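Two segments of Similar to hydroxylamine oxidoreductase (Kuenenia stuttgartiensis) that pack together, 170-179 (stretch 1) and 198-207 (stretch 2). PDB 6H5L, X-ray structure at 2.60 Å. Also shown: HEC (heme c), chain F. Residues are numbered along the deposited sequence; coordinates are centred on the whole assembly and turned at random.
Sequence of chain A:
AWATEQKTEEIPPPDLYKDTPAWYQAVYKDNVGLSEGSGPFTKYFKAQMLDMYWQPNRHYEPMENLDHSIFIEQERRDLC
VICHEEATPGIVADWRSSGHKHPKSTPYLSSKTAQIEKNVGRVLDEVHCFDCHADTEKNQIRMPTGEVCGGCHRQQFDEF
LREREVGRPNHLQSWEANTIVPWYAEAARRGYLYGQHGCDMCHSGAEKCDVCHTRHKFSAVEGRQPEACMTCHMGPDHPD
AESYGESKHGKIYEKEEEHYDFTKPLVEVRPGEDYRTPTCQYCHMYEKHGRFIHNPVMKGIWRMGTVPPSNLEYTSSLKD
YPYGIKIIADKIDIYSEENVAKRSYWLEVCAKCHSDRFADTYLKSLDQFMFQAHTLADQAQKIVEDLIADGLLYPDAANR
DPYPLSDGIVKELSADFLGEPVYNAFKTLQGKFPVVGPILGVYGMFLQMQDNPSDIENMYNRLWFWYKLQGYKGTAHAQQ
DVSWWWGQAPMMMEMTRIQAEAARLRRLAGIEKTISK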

# COMPACT_ATOMS: atom_id res chain seq x y z
N ASN A 170 17.89 -27.38 39.71
CA ASN A 170 17.31 -26.09 39.33
C ASN A 170 18.44 -25.18 38.89
O ASN A 170 19.62 -25.52 39.02
CB ASN A 170 16.49 -25.47 40.47
CG ASN A 170 17.28 -25.31 41.75
OD1 ASN A 170 18.45 -24.92 41.74
ND2 ASN A 170 16.65 -25.61 42.88
N HIS A 171 18.07 -24.00 38.38
CA HIS A 171 19.08 -23.07 37.89
C HIS A 171 19.73 -22.27 39.01
O HIS A 171 20.91 -21.92 38.91
CB HIS A 171 18.44 -22.12 36.87
CG HIS A 171 17.77 -22.82 35.73
ND1 HIS A 171 16.47 -22.56 35.37
CD2 HIS A 171 18.22 -23.77 34.89
CE1 HIS A 171 16.14 -23.32 34.34
NE2 HIS A 171 17.19 -24.07 34.03
N LEU A 172 18.98 -21.97 40.08
CA LEU A 172 19.54 -21.19 41.18
C LEU A 172 20.74 -21.88 41.81
O LEU A 172 21.78 -21.26 42.04
CB LEU A 172 18.45 -20.93 42.23
CG LEU A 172 18.91 -20.22 43.51
CD1 LEU A 172 19.34 -18.79 43.22
CD2 LEU A 172 17.82 -20.26 44.57
N GLN A 173 20.61 -23.18 42.09
CA GLN A 173 21.68 -23.97 42.69
C GLN A 173 22.48 -24.73 41.64
O GLN A 173 22.98 -25.83 41.92
CB GLN A 173 21.10 -24.93 43.72
CG GLN A 173 20.02 -24.32 44.59
CD GLN A 173 19.45 -25.29 45.60
OE1 GLN A 173 18.24 -25.33 45.83
NE2 GLN A 173 20.32 -26.09 46.21
N SER A 174 22.62 -24.17 40.44
CA SER A 174 23.27 -24.89 39.35
C SER A 174 24.77 -24.99 39.57
O SER A 174 25.36 -26.05 39.33
CB SER A 174 22.95 -24.20 38.02
OG SER A 174 23.26 -25.05 36.93
N TRP A 175 25.41 -23.91 40.01
CA TRP A 175 26.85 -23.96 40.23
C TRP A 175 27.20 -24.81 41.44
O TRP A 175 28.31 -25.36 41.50
CB TRP A 175 27.42 -22.55 40.40
CG TRP A 175 28.90 -22.52 40.24
CD1 TRP A 175 29.84 -22.46 41.22
CD2 TRP A 175 29.62 -22.57 39.00
NE1 TRP A 175 31.10 -22.47 40.68
CE2 TRP A 175 31.00 -22.53 39.31
CE3 TRP A 175 29.24 -22.64 37.66
CZ2 TRP A 175 31.99 -22.56 38.33
CZ3 TRP A 175 30.22 -22.67 36.68
CH2 TRP A 175 31.58 -22.62 37.03
N GLU A 176 26.29 -24.92 42.40
CA GLU A 176 26.49 -25.84 43.52
C GLU A 176 26.66 -27.27 43.02
O GLU A 176 27.66 -27.93 43.31
CB GLU A 176 25.33 -25.74 44.50
CG GLU A 176 25.42 -26.72 45.66
CD GLU A 176 24.12 -26.85 46.44
OE1 GLU A 176 23.25 -25.97 46.28
OE2 GLU A 176 23.98 -27.83 47.19
N ALA A 177 25.69 -27.75 42.25
CA ALA A 177 25.72 -29.13 41.77
C ALA A 177 26.96 -29.42 40.94
O ALA A 177 27.44 -30.56 40.91
CB ALA A 177 24.46 -29.43 40.96
N ASN A 178 27.50 -28.41 40.26
CA ASN A 178 28.65 -28.62 39.39
C ASN A 178 29.88 -29.03 40.20
O ASN A 178 30.50 -30.06 39.93
CB ASN A 178 28.93 -27.35 38.58
CG ASN A 178 29.99 -27.57 37.51
OD1 ASN A 178 30.23 -28.69 37.07
ND2 ASN A 178 30.64 -26.49 37.10
N THR A 179 30.24 -28.23 41.20
CA THR A 179 31.50 -28.40 41.92
C THR A 179 31.35 -29.10 43.27
O THR A 179 32.36 -29.36 43.93
CB THR A 179 32.18 -27.05 42.12
OG1 THR A 179 31.40 -26.25 43.02
CG2 THR A 179 32.32 -26.32 40.79
N GLY A 198 32.50 -28.05 29.19
CA GLY A 198 31.06 -27.92 29.02
C GLY A 198 30.29 -27.91 30.32
O GLY A 198 29.18 -27.37 30.36
N CYS A 199 30.86 -28.47 31.39
CA CYS A 199 30.15 -28.52 32.66
C CYS A 199 30.00 -27.13 33.26
O CYS A 199 28.89 -26.72 33.63
CB CYS A 199 30.89 -29.45 33.63
SG CYS A 199 31.18 -31.12 33.00
N ASP A 200 31.10 -26.38 33.36
CA ASP A 200 31.03 -25.02 33.88
C ASP A 200 30.19 -24.12 32.98
O ASP A 200 29.57 -23.16 33.47
CB ASP A 200 32.43 -24.44 34.05
CG ASP A 200 33.29 -25.26 34.99
OD1 ASP A 200 32.94 -26.42 35.26
OD2 ASP A 200 34.32 -24.73 35.47
N MET A 201 30.18 -24.40 31.68
CA MET A 201 29.44 -23.58 30.73
C MET A 201 27.94 -23.84 30.80
O MET A 201 27.15 -22.91 30.59
CB MET A 201 29.96 -23.85 29.32
CG MET A 201 29.56 -22.82 28.28
SD MET A 201 30.50 -23.04 26.75
CE MET A 201 29.67 -21.88 25.67
N CYS A 202 27.53 -25.07 31.09
CA CYS A 202 26.12 -25.44 31.13
C CYS A 202 25.50 -25.18 32.50
O CYS A 202 24.29 -24.90 32.57
CB CYS A 202 25.95 -26.91 30.76
SG CYS A 202 24.29 -27.40 30.25
N HIS A 203 26.27 -25.28 33.57
CA HIS A 203 25.80 -24.96 34.92
C HIS A 203 26.06 -23.51 35.30
O HIS A 203 26.11 -23.20 36.50
CB HIS A 203 26.45 -25.90 35.94
CG HIS A 203 25.92 -27.29 35.91
ND1 HIS A 203 25.10 -27.81 36.89
CD2 HIS A 203 26.08 -28.28 35.00
CE1 HIS A 203 24.79 -29.06 36.60
NE2 HIS A 203 25.37 -29.37 35.46
N SER A 204 26.19 -22.63 34.32
CA SER A 204 26.43 -21.21 34.55
C SER A 204 25.15 -20.40 34.70
O SER A 204 25.23 -19.17 34.80
CB SER A 204 27.27 -20.63 33.40
OG SER A 204 26.57 -20.67 32.17
N GLY A 205 23.99 -21.04 34.71
CA GLY A 205 22.73 -20.32 34.79
C GLY A 205 22.33 -19.94 36.19
O GLY A 205 21.16 -19.63 36.45
N ALA A 206 23.28 -19.94 37.12
CA ALA A 206 23.00 -19.60 38.51
C ALA A 206 23.18 -18.12 38.80
O ALA A 206 22.39 -17.54 39.56
CB ALA A 206 23.89 -20.43 39.45
N GLU A 207 24.19 -17.48 38.21
CA GLU A 207 24.40 -16.06 38.38
C GLU A 207 24.26 -15.26 37.09
O GLU A 207 24.34 -14.03 37.14
CB GLU A 207 25.80 -15.79 38.98
CG GLU A 207 26.04 -16.48 40.31
CD GLU A 207 27.22 -15.91 41.07
OE1 GLU A 207 27.14 -15.79 42.31
OE2 GLU A 207 28.23 -15.56 40.42
FE HEC F . 24.90 -31.26 35.04
CHA HEC F . 22.05 -32.47 36.43
CHB HEC F . 26.74 -32.15 37.67
CHC HEC F . 27.80 -31.10 33.07
CHD HEC F . 23.20 -29.71 32.56
NA HEC F . 24.46 -32.13 36.75
C1A HEC F . 23.22 -32.60 37.15
C2A HEC F . 23.41 -33.25 38.44
C3A HEC F . 24.70 -33.15 38.77
C4A HEC F . 25.39 -32.45 37.72
CMA HEC F . 25.34 -33.70 40.07
CAA HEC F . 22.32 -33.93 39.30
CBA HEC F . 21.23 -32.92 39.68
CGA HEC F . 21.60 -32.26 40.98
O1A HEC F . 21.61 -31.00 41.00
O2A HEC F . 21.90 -32.97 41.97
NB HEC F . 26.94 -31.50 35.33
C1B HEC F . 27.45 -32.02 36.49
C2B HEC F . 28.82 -32.42 36.26
C3B HEC F . 29.12 -32.12 34.97
C4B HEC F . 27.93 -31.54 34.37
CMB HEC F . 29.67 -33.04 37.39
CAB HEC F . 30.42 -32.30 34.13
CBB HEC F . 31.75 -32.45 34.91
NC HEC F . 25.43 -30.50 33.17
C1C HEC F . 26.64 -30.60 32.51
C2C HEC F . 26.44 -30.22 31.13
C3C HEC F . 25.20 -29.73 31.01
C4C HEC F . 24.52 -29.96 32.28
CMC HEC F . 27.59 -30.06 30.10
CAC HEC F . 24.53 -29.11 29.76
CBC HEC F . 24.46 -30.14 28.60
ND HEC F . 22.91 -31.12 34.56
C1D HEC F . 22.43 -30.39 33.48
C2D HEC F . 20.98 -30.46 33.48
C3D HEC F . 20.62 -31.32 34.70
C4D HEC F . 21.88 -31.69 35.30
CMD HEC F . 20.04 -29.78 32.47
CAD HEC F . 19.22 -31.74 35.20
CBD HEC F . 18.40 -32.37 34.08
CGD HEC F . 17.05 -32.75 34.61
O1D HEC F . 16.88 -32.71 35.86
O2D HEC F . 16.15 -33.09 33.80
O HOH W 1 22.57 -23.64 34.85
O HOH W 2 24.68 -33.06 33.97

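Helices 174-179 and 198-202 run nearly antiparallel (163°, axes 9.8 Å apart at closest), and the contact, which buries 515 Å² summed over both sides, with His203, Trp175 and Ala206 covered most, centres on the heme ligand His203. Cys199 SG and Cys202 SG are bonded to heme CAB and CAC. His203 NE2 binds heme FE at 2.0 Å; water 2 is a further ligand of FE at 2.1 Å. With NE2 committed to the metal, the other ring nitrogen, His203 ND1, donates to Ser174 O (3.0 Å), which fixes the imidazole against stretch 1. Ser174 O also accepts a weak helical hydrogen bond from Asn178 N (3.3 Å). One turn further on, Asn178 points ND2 at Asp200 OD1 (2.9 Å, nearly linear at 167°); OD1 is also bonded elsewhere in the structure. Ser174 CB points toward stretch 2, and Ser174 OG lies 2.6 Å from water 1; this water donates to Cys202 O (3.1 Å) and accepts from Gly205 N (3.0 Å), neither of which has a backbone bond within the stretch. The Trp175 ring brings its edge to two carbonyls, with CZ3 3.3 Å from Asp200 O and CE3 3.4 Å from His203 O, while its NE1 is satisfied elsewhere. Ala206 CB packs 3.4 Å from Leu172 O and 4.2 Å from Trp175 CB, and Ala206 CA approaches His171 O at 3.1 Å in a CA-H...O contact.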